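Local coordinates for fungal protease inhibitor-1 (Antheraea mylitta, PDB 3BT4), which inhibits trypsin, chymotrypsin and proteases of the fungi Aspergillus oryzae and Rhizopus oryzae, acting as a serine protease inhibitor, at residues R20-N32 against A38-R50. Residues are numbered along the deposited sequence; the frame is centred on the assembly and turned at random.
Sequences RASCRSPATYRAN and ACCPACVTLLRER
T28 and R30 pair with V44 and A42 in an antiparallel beta ladder, a worked example of how a small disulfide-rich inhibitor fastens a short border strand with backbone bonds and a disulfide. Strand 28-30 forms one border of a mixed three-stranded sheet with 40-47 at its centre. Four backbone bonds join them, two at each hydrogen-bonded pair; V44 N to T28 O, at 2.8 Å, is the shortest. From the non-hydrogen-bonded pair Y29/C43, C43 SG reaches back to C23 SG in a disulfide (chi3 -79°) that ties the loop before the strand to the central strand. The Y29 side chain, on the same face as C43, lies alongside P41 and points the same way: with CG anti to the backbone N (chi1 178°), the ring brings CE1 to 3.5 Å from P41 CB, while R20 CB covers one ring face.

R30 lies on the other face, with T28, A42 and V44. Its CB is 4.1 Å from A42 O, and CG settles 3.7 Å from V44 CG2. After a bend at chi2 (-140°) CD and NE continue past that methyl, which sits over one face of the guanidinium. E70 takes NH2 in a salt bridge. Replacing R30 by an alanine would probably leave E70 without this cationic mate and V44 CG2 without the chain that lies across it. At the far end of the side chain, NH2 also touches L46, meeting CD2 at 3.6 Å.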
loop_
_atom_site.group_PDB
_atom_site.type_symbol
_atom_site.label_atom_id
_atom_site.label_comp_id
_atom_site.label_asym_id
_atom_site.label_seq_id
_atom_site.Cartn_x
_atom_site.Cartn_y
_atom_site.Cartn_z
ATOM N N ARG A 20 3.822 -8.029 12.882
ATOM C CA ARG A 20 2.696 -8.763 12.317
ATOM C C ARG A 20 1.634 -9.024 13.385
ATOM O O ARG A 20 0.435 -8.889 13.144
ATOM C CB ARG A 20 3.185 -10.085 11.716
ATOM C CG ARG A 20 2.083 -10.918 11.125
ATOM C CD ARG A 20 2.609 -12.082 10.346
ATOM N NE ARG A 20 3.283 -13.049 11.197
ATOM C CZ ARG A 20 3.447 -14.333 10.884
ATOM N NH1 ARG A 20 2.997 -14.808 9.744
ATOM N NH2 ARG A 20 4.084 -15.136 11.721
ATOM N N ALA A 21 2.130 -9.375 14.570
ATOM C CA ALA A 21 1.371 -9.633 15.793
ATOM C C ALA A 21 0.499 -8.474 16.289
ATOM O O ALA A 21 -0.316 -8.667 17.186
ATOM C CB ALA A 21 2.378 -10.040 16.920
ATOM N N SER A 22 0.684 -7.277 15.732
ATOM C CA SER A 22 -0.019 -6.066 16.185
ATOM C C SER A 22 -1.268 -5.679 15.383
ATOM O O SER A 22 -2.061 -4.869 15.852
ATOM C CB SER A 22 0.930 -4.868 16.245
ATOM O OG SER A 22 1.273 -4.363 14.952
ATOM N N CYS A 23 -1.428 -6.238 14.180
ATOM C CA CYS A 23 -2.606 -5.982 13.342
ATOM C C CYS A 23 -3.832 -6.688 13.886
ATOM O O CYS A 23 -3.761 -7.861 14.256
ATOM C CB CYS A 23 -2.368 -6.450 11.910
ATOM S SG CYS A 23 -0.984 -5.605 11.110
ATOM N N ARG A 24 -4.952 -5.969 13.914
ATOM C CA ARG A 24 -6.200 -6.492 14.480
ATOM C C ARG A 24 -7.253 -6.535 13.400
ATOM O O ARG A 24 -7.621 -5.511 12.844
ATOM C CB ARG A 24 -6.683 -5.628 15.641
ATOM C CG ARG A 24 -5.767 -5.581 16.843
ATOM C CD ARG A 24 -5.703 -6.936 17.509
ATOM N NE ARG A 24 -4.725 -6.961 18.594
ATOM C CZ ARG A 24 -3.493 -7.445 18.494
ATOM N NH1 ARG A 24 -3.066 -7.956 17.352
ATOM N NH2 ARG A 24 -2.692 -7.434 19.547
ATOM N N SER A 25 -7.704 -7.743 13.089
ATOM C CA SER A 25 -8.720 -7.962 12.058
ATOM C C SER A 25 -9.947 -7.089 12.350
ATOM O O SER A 25 -10.302 -6.902 13.526
ATOM C CB SER A 25 -9.081 -9.445 11.931
ATOM O OG SER A 25 -9.656 -9.933 13.111
ATOM N N PRO A 26 -10.606 -6.559 11.295
ATOM C CA PRO A 26 -10.485 -6.904 9.871
ATOM C C PRO A 26 -9.233 -6.399 9.133
ATOM O O PRO A 26 -9.000 -6.820 8.004
ATOM C CB PRO A 26 -11.753 -6.296 9.267
ATOM C CG PRO A 26 -11.993 -5.073 10.105
ATOM C CD PRO A 26 -11.590 -5.480 11.506
ATOM N N ALA A 27 -8.457 -5.511 9.754
ATOM C CA ALA A 27 -7.153 -5.084 9.218
ATOM C C ALA A 27 -6.171 -6.249 9.164
ATOM O O ALA A 27 -6.189 -7.128 10.037
ATOM C CB ALA A 27 -6.572 -3.935 10.035
ATOM N N THR A 28 -5.337 -6.274 8.118
ATOM C CA THR A 28 -4.428 -7.406 7.864
ATOM C C THR A 28 -2.992 -6.934 7.605
ATOM O O THR A 28 -2.761 -5.844 7.071
ATOM C CB THR A 28 -4.898 -8.331 6.709
ATOM O OG1 THR A 28 -4.891 -7.608 5.475
ATOM C CG2 THR A 28 -6.298 -8.880 6.965
ATOM N N TYR A 29 -2.037 -7.769 8.002
ATOM C CA TYR A 29 -0.625 -7.445 7.889
ATOM C C TYR A 29 -0.142 -7.564 6.463
ATOM O O TYR A 29 -0.468 -8.529 5.770
ATOM C CB TYR A 29 0.186 -8.403 8.738
ATOM C CG TYR A 29 1.675 -8.191 8.669
ATOM C CD1 TYR A 29 2.271 -7.101 9.295
ATOM C CD2 TYR A 29 2.487 -9.083 7.977
ATOM C CE1 TYR A 29 3.645 -6.927 9.263
ATOM C CE2 TYR A 29 3.870 -8.907 7.926
ATOM C CZ TYR A 29 4.438 -7.830 8.570
ATOM O OH TYR A 29 5.803 -7.656 8.524
ATOM N N ARG A 30 0.643 -6.577 6.041
ATOM C CA ARG A 30 1.390 -6.649 4.798
ATOM C C ARG A 30 2.821 -6.280 5.123
ATOM O O ARG A 30 3.062 -5.243 5.714
ATOM C CB ARG A 30 0.848 -5.667 3.757
ATOM C CG ARG A 30 -0.602 -5.895 3.373
ATOM C CD ARG A 30 -0.792 -5.691 1.905
ATOM N NE ARG A 30 -2.084 -6.179 1.423
ATOM C CZ ARG A 30 -2.642 -5.781 0.279
ATOM N NH1 ARG A 30 -2.022 -4.891 -0.489
ATOM N NH2 ARG A 30 -3.820 -6.267 -0.094
ATOM N N ALA A 31 3.762 -7.115 4.697
ATOM C CA ALA A 31 5.170 -6.911 4.998
ATOM C C ALA A 31 5.743 -5.633 4.380
ATOM O O ALA A 31 6.646 -5.009 4.946
ATOM C CB ALA A 31 5.973 -8.132 4.544
ATOM N N ASN A 32 5.234 -5.249 3.216
ATOM C CA ASN A 32 5.770 -4.096 2.473
ATOM C C ASN A 32 4.645 -3.237 1.927
ATOM O O ASN A 32 4.071 -3.564 0.894
ATOM C CB ASN A 32 6.655 -4.578 1.316
ATOM C CG ASN A 32 7.902 -5.309 1.797
ATOM O OD1 ASN A 32 8.917 -4.687 2.079
ATOM N ND2 ASN A 32 7.825 -6.619 1.892
ATOM N N ALA A 38 7.570 1.488 -0.173
ATOM C CA ALA A 38 6.819 0.492 0.598
ATOM C C ALA A 38 7.739 -0.387 1.467
ATOM O O ALA A 38 7.509 -1.572 1.624
ATOM C CB ALA A 38 5.982 -0.364 -0.350
ATOM N N CYS A 39 8.770 0.230 2.047
ATOM C CA CYS A 39 9.743 -0.449 2.919
ATOM C C CYS A 39 9.189 -0.852 4.282
ATOM O O CYS A 39 9.743 -1.743 4.943
ATOM C CB CYS A 39 10.994 0.419 3.092
ATOM S SG CYS A 39 11.829 0.732 1.511
ATOM N N CYS A 40 8.090 -0.215 4.687
ATOM C CA CYS A 40 7.479 -0.490 5.993
ATOM C C CYS A 40 6.221 -1.366 5.939
ATOM O O CYS A 40 5.355 -1.181 5.077
ATOM C CB CYS A 40 7.179 0.806 6.747
ATOM S SG CYS A 40 8.654 1.711 7.328
ATOM N N PRO A 41 6.112 -2.312 6.884
ATOM C CA PRO A 41 4.896 -3.119 7.045
ATOM C C PRO A 41 3.704 -2.247 7.442
ATOM O O PRO A 41 3.889 -1.168 7.971
ATOM C CB PRO A 41 5.269 -4.073 8.193
ATOM C CG PRO A 41 6.398 -3.344 8.925
ATOM C CD PRO A 41 7.150 -2.672 7.865
ATOM N N ALA A 42 2.489 -2.714 7.175
ATOM C CA ALA A 42 1.281 -1.973 7.553
ATOM C C ALA A 42 0.137 -2.910 7.893
ATOM O O ALA A 42 0.079 -4.036 7.403
ATOM C CB ALA A 42 0.868 -1.061 6.431
ATOM N N CYS A 43 -0.774 -2.438 8.737
ATOM C CA CYS A 43 -2.055 -3.103 8.924
ATOM C C CYS A 43 -3.018 -2.398 7.972
ATOM O O CYS A 43 -3.334 -1.222 8.151
ATOM C CB CYS A 43 -2.506 -3.012 10.383
ATOM S SG CYS A 43 -1.202 -3.614 11.562
ATOM N N VAL A 44 -3.427 -3.103 6.920
ATOM C CA VAL A 44 -4.212 -2.466 5.858
ATOM C C VAL A 44 -5.712 -2.801 5.877
ATOM O O VAL A 44 -6.135 -3.868 6.326
ATOM C CB VAL A 44 -3.588 -2.709 4.454
ATOM C CG1 VAL A 44 -2.094 -2.384 4.488
ATOM C CG2 VAL A 44 -3.789 -4.121 3.998
ATOM N N THR A 45 -6.498 -1.843 5.397
ATOM C CA THR A 45 -7.922 -2.006 5.176
ATOM C C THR A 45 -8.185 -2.136 3.672
ATOM O O THR A 45 -7.590 -1.432 2.871
ATOM C CB THR A 45 -8.668 -0.801 5.791
ATOM O OG1 THR A 45 -8.532 -0.871 7.217
ATOM C CG2 THR A 45 -10.170 -0.767 5.409
ATOM N N LEU A 46 -9.070 -3.051 3.278
ATOM C CA LEU A 46 -9.396 -3.172 1.851
ATOM C C LEU A 46 -10.746 -2.574 1.489
ATOM O O LEU A 46 -11.723 -2.672 2.253
ATOM C CB LEU A 46 -9.274 -4.618 1.343
ATOM C CG LEU A 46 -7.923 -5.329 1.542
ATOM C CD1 LEU A 46 -7.974 -6.756 1.024
ATOM C CD2 LEU A 46 -6.764 -4.553 0.908
ATOM N N LEU A 47 -10.778 -1.952 0.310
ATOM C CA LEU A 47 -11.955 -1.245 -0.180
ATOM C C LEU A 47 -12.575 -1.933 -1.383
ATOM O O LEU A 47 -11.889 -2.570 -2.185
ATOM C CB LEU A 47 -11.601 0.201 -0.520
ATOM C CG LEU A 47 -10.768 0.993 0.499
ATOM C CD1 LEU A 47 -10.147 2.164 -0.182
ATOM C CD2 LEU A 47 -11.568 1.448 1.693
ATOM N N ARG A 48 -13.891 -1.799 -1.485
ATOM C CA ARG A 48 -14.670 -2.406 -2.542
ATOM C C ARG A 48 -14.717 -1.535 -3.799
ATOM O O ARG A 48 -14.426 -0.341 -3.758
ATOM C CB ARG A 48 -16.104 -2.640 -2.052
ATOM C CG ARG A 48 -16.254 -3.457 -0.780
ATOM C CD ARG A 48 -16.014 -4.902 -1.058
ATOM N NE ARG A 48 -16.629 -5.770 -0.057
ATOM C CZ ARG A 48 -17.877 -6.230 -0.137
ATOM N NH1 ARG A 48 -18.656 -5.885 -1.162
ATOM N NH2 ARG A 48 -18.339 -7.041 0.804
ATOM N N GLU A 49 -15.137 -2.141 -4.907
ATOM C CA GLU A 49 -15.352 -1.423 -6.154
ATOM C C GLU A 49 -16.303 -0.235 -5.980
ATOM O O GLU A 49 -17.373 -0.369 -5.385
ATOM C CB GLU A 49 -15.895 -2.376 -7.220
ATOM C CG GLU A 49 -15.963 -1.740 -8.591
ATOM C CD GLU A 49 -16.368 -2.709 -9.701
ATOM O OE1 GLU A 49 -16.844 -3.835 -9.403
ATOM O OE2 GLU A 49 -16.222 -2.317 -10.878
ATOM N N ARG A 50 -15.883 0.910 -6.520
ATOM C CA ARG A 50 -16.626 2.184 -6.499
ATOM C C ARG A 50 -16.360 3.020 -5.261
ATOM O O ARG A 50 -16.527 4.238 -5.302
ATOM C CB ARG A 50 -18.143 2.009 -6.678
ATOM C CG ARG A 50 -18.571 1.381 -7.975
ATOM C CD ARG A 50 -17.859 1.975 -9.177
ATOM N NE ARG A 50 -17.969 1.049 -10.309
ATOM C CZ ARG A 50 -19.025 0.972 -11.130
ATOM N NH1 ARG A 50 -20.071 1.785 -10.969
ATOM N NH2 ARG A 50 -19.027 0.083 -12.120
#